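PDB 4R0M: McyG protein from Microcystis aeruginosa PCC 7806, which probably activates phenylalanine or a related phenylpropanoid starter as its adenylate for loading onto a peptidyl carrier protein in microcystin assembly. Local coordinates for residues A[416-421]-A[434-439]. Residues are numbered along the deposited sequence; the frame is centred on the assembly and turned at random.
Sequences WFTTGD and GREKQE. With FA5 (adenosine-5'-[phenylalaninyl-phosphate]), chain C.
Asp421 and Arg435 face each other as a non-hydrogen-bonded antiparallel pair, with both side chains on the same face of the sheet; Asp421 reaches the ribose hydroxyls of the bound phenylalanyl-adenylate, while the Arg435 guanidinium passes near O3' without a hydrogen bond. The carboxylate grips both hydroxyls: OD1 of Asp421 accepts from O2' of the ligand at 2.5 Å, and OD2 from O3' at 2.6 Å. An aspartate suits this place because its two oxygens can match a vicinal diol, an arrangement characteristic of adenylate-forming enzymes of the ANL superfamily.

Arg435 sets out with CG anti to its backbone N (chi1 178°) and runs extended to NE, which carries the guanidinium across Gly420. There NH1 gives a fairly straight hydrogen bond to Thr419 O (3.1 Å), which lies near the guanidinium plane, and a weak, bent one, part of a salt bridge, to Asp421 OD1 (3.1 Å, N-H...O 146°). The positive charge is likely to favour an ionised carboxylate. An alanine in place of Arg435 would probably leave Asp421 without this charged mate and its carboxylate freer to turn from the ribose.

Gly420 lies where the chain turns a corner; its positive phi (83°) suits glycine, and a side chain would clash with Arg435 NH2. Its carbonyl O sits over one guanidinium face and accepts from Glu436 N at 3.1 Å, at the start of a type II turn from Arg435 to Gln438. An ST turn, Asp421 N to Thr419 OG1, braces the corner.

Strand 388-394 pairs with both 416-419 and 421-426, the latter pairing in turn with 429-435, while Phe334 of strand 330-336 touches Asp421.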
loop_
_atom_site.group_PDB
_atom_site.type_symbol
_atom_site.label_atom_id
_atom_site.label_comp_id
_atom_site.label_asym_id
_atom_site.label_seq_id
_atom_site.Cartn_x
_atom_site.Cartn_y
_atom_site.Cartn_z
ATOM N N TRP A 416 -16.589 1.238 16.963
ATOM C CA TRP A 416 -15.590 2.041 16.257
ATOM C C TRP A 416 -14.245 1.375 16.260
ATOM O O TRP A 416 -13.901 0.656 17.203
ATOM C CB TRP A 416 -15.468 3.421 16.892
ATOM C CG TRP A 416 -16.673 4.301 16.683
ATOM C CD1 TRP A 416 -17.786 4.431 17.509
ATOM C CD2 TRP A 416 -16.924 5.215 15.559
ATOM N NE1 TRP A 416 -18.679 5.332 16.990
ATOM C CE2 TRP A 416 -18.226 5.841 15.824
ATOM C CE3 TRP A 416 -16.229 5.566 14.406
ATOM C CZ2 TRP A 416 -18.786 6.769 14.957
ATOM C CZ3 TRP A 416 -16.804 6.504 13.539
ATOM C CH2 TRP A 416 -18.051 7.090 13.810
ATOM N N PHE A 417 -13.472 1.612 15.204
ATOM C CA PHE A 417 -12.101 1.115 15.114
ATOM C C PHE A 417 -11.106 2.271 15.120
ATOM O O PHE A 417 -11.195 3.182 14.295
ATOM C CB PHE A 417 -11.915 0.238 13.868
ATOM C CG PHE A 417 -10.475 0.018 13.483
ATOM C CD1 PHE A 417 -9.669 -0.867 14.199
ATOM C CD2 PHE A 417 -9.921 0.690 12.396
ATOM C CE1 PHE A 417 -8.343 -1.069 13.842
ATOM C CE2 PHE A 417 -8.596 0.490 12.035
ATOM C CZ PHE A 417 -7.806 -0.391 12.760
ATOM N N THR A 418 -10.164 2.225 16.058
ATOM C CA THR A 418 -9.104 3.221 16.142
ATOM C C THR A 418 -8.017 2.878 15.128
ATOM O O THR A 418 -7.402 1.811 15.196
ATOM C CB THR A 418 -8.506 3.299 17.563
ATOM O OG1 THR A 418 -9.551 3.540 18.514
ATOM C CG2 THR A 418 -7.473 4.417 17.656
ATOM N N THR A 419 -7.793 3.796 14.195
ATOM C CA THR A 419 -6.867 3.587 13.084
ATOM C C THR A 419 -5.403 3.731 13.502
ATOM O O THR A 419 -4.506 3.176 12.859
ATOM C CB THR A 419 -7.147 4.578 11.937
ATOM O OG1 THR A 419 -6.802 5.904 12.354
ATOM C CG2 THR A 419 -8.622 4.544 11.534
ATOM N N GLY A 420 -5.169 4.483 14.575
ATOM C CA GLY A 420 -3.816 4.839 14.996
ATOM C C GLY A 420 -3.285 6.042 14.233
ATOM O O GLY A 420 -2.097 6.361 14.313
ATOM N N ASP A 421 -4.172 6.703 13.490
ATOM C CA ASP A 421 -3.823 7.894 12.716
ATOM C C ASP A 421 -4.329 9.177 13.371
ATOM O O ASP A 421 -5.337 9.171 14.085
ATOM C CB ASP A 421 -4.362 7.788 11.285
ATOM C CG ASP A 421 -3.618 6.760 10.457
ATOM O OD1 ASP A 421 -2.377 6.866 10.349
ATOM O OD2 ASP A 421 -4.276 5.848 9.913
ATOM N N GLY A 434 -0.723 13.218 10.915
ATOM C CA GLY A 434 0.368 12.329 11.294
ATOM C C GLY A 434 -0.117 10.985 11.799
ATOM O O GLY A 434 -1.302 10.655 11.691
ATOM N N ARG A 435 0.814 10.205 12.339
ATOM C CA ARG A 435 0.503 8.918 12.949
ATOM C C ARG A 435 0.925 8.914 14.419
ATOM O O ARG A 435 1.936 9.522 14.783
ATOM C CB ARG A 435 1.178 7.777 12.177
ATOM C CG ARG A 435 0.947 6.399 12.776
ATOM C CD ARG A 435 0.953 5.297 11.736
ATOM N NE ARG A 435 0.552 4.029 12.341
ATOM C CZ ARG A 435 -0.702 3.594 12.439
ATOM N NH1 ARG A 435 -1.711 4.310 11.954
ATOM N NH2 ARG A 435 -0.948 2.430 13.020
ATOM N N GLU A 436 0.138 8.230 15.250
ATOM C CA GLU A 436 0.403 8.112 16.684
ATOM C C GLU A 436 1.806 7.592 16.985
ATOM O O GLU A 436 2.324 6.725 16.273
ATOM C CB GLU A 436 -0.634 7.206 17.352
ATOM C CG GLU A 436 -1.937 7.900 17.712
ATOM C CD GLU A 436 -2.798 7.071 18.644
ATOM O OE1 GLU A 436 -3.314 6.017 18.211
ATOM O OE2 GLU A 436 -2.963 7.474 19.816
ATOM N N LYS A 437 2.405 8.141 18.044
ATOM C CA LYS A 437 3.746 7.764 18.523
ATOM C C LYS A 437 4.839 7.912 17.451
ATOM O O LYS A 437 5.840 7.190 17.456
ATOM C CB LYS A 437 3.737 6.357 19.148
ATOM C CG LYS A 437 2.628 6.143 20.175
ATOM C CD LYS A 437 2.728 4.798 20.882
ATOM C CE LYS A 437 3.520 4.904 22.177
ATOM N NZ LYS A 437 3.391 3.679 23.015
ATOM N N GLN A 438 4.625 8.856 16.535
ATOM C CA GLN A 438 5.599 9.199 15.499
ATOM C C GLN A 438 5.659 10.711 15.300
ATOM O O GLN A 438 6.168 11.199 14.287
ATOM C CB GLN A 438 5.260 8.503 14.179
ATOM C CG GLN A 438 5.709 7.053 14.104
ATOM C CD GLN A 438 5.477 6.439 12.738
ATOM O OE1 GLN A 438 4.739 5.465 12.604
ATOM N NE2 GLN A 438 6.105 7.007 11.714
ATOM N N GLU A 439 5.133 11.444 16.279
ATOM C CA GLU A 439 5.130 12.903 16.256
ATOM C C GLU A 439 6.532 13.461 16.468
ATOM O O GLU A 439 7.330 12.895 17.218
ATOM C CB GLU A 439 4.196 13.448 17.334
ATOM C CG GLU A 439 2.724 13.158 17.094
ATOM C CD GLU A 439 1.913 13.169 18.374
ATOM O OE1 GLU A 439 0.893 13.887 18.424
ATOM O OE2 GLU A 439 2.298 12.461 19.331
HETATM C C FA5 C . -2.265 1.120 2.903
HETATM O O FA5 C . -1.163 1.642 2.784
HETATM C CA FA5 C . -3.479 1.772 2.292
HETATM N N FA5 C . -3.430 3.141 2.744
HETATM C CB FA5 C . -3.443 1.754 0.757
HETATM C CG FA5 C . -4.531 2.502 -0.024
HETATM C CD1 FA5 C . -5.362 3.476 0.531
HETATM C CD2 FA5 C . -4.697 2.206 -1.384
HETATM C CE1 FA5 C . -6.333 4.122 -0.245
HETATM C CE2 FA5 C . -5.658 2.850 -2.171
HETATM C CZ FA5 C . -6.484 3.815 -1.597
HETATM P P FA5 C . -1.622 -0.358 5.094
HETATM O OP1 FA5 C . -0.258 -0.939 4.834
HETATM O OP2 FA5 C . -2.571 -1.108 5.993
HETATM O OP3 FA5 C . -2.366 -0.120 3.670
HETATM O "O5'" FA5 C . -1.377 1.108 5.719
HETATM C "C5'" FA5 C . -2.442 1.946 6.159
HETATM C "C4'" FA5 C . -1.837 3.209 6.754
HETATM O "O4'" FA5 C . -1.161 3.998 5.768
HETATM C "C3'" FA5 C . -2.876 4.141 7.342
HETATM O "O3'" FA5 C . -3.268 3.748 8.656
HETATM C "C2'" FA5 C . -2.145 5.464 7.339
HETATM O "O2'" FA5 C . -1.298 5.572 8.489
HETATM C "C1'" FA5 C . -1.270 5.384 6.106
HETATM N N9 FA5 C . -1.927 6.140 5.008
HETATM C C8 FA5 C . -2.613 5.600 3.983
HETATM N N7 FA5 C . -3.089 6.553 3.144
HETATM C C5 FA5 C . -2.710 7.745 3.637
HETATM C C6 FA5 C . -2.875 9.169 3.250
HETATM N N6 FA5 C . -3.561 9.517 2.137
HETATM N N1 FA5 C . -2.320 10.113 4.046
HETATM C C2 FA5 C . -1.636 9.786 5.163
HETATM N N3 FA5 C . -1.442 8.517 5.571
HETATM C C4 FA5 C . -1.947 7.470 4.868
#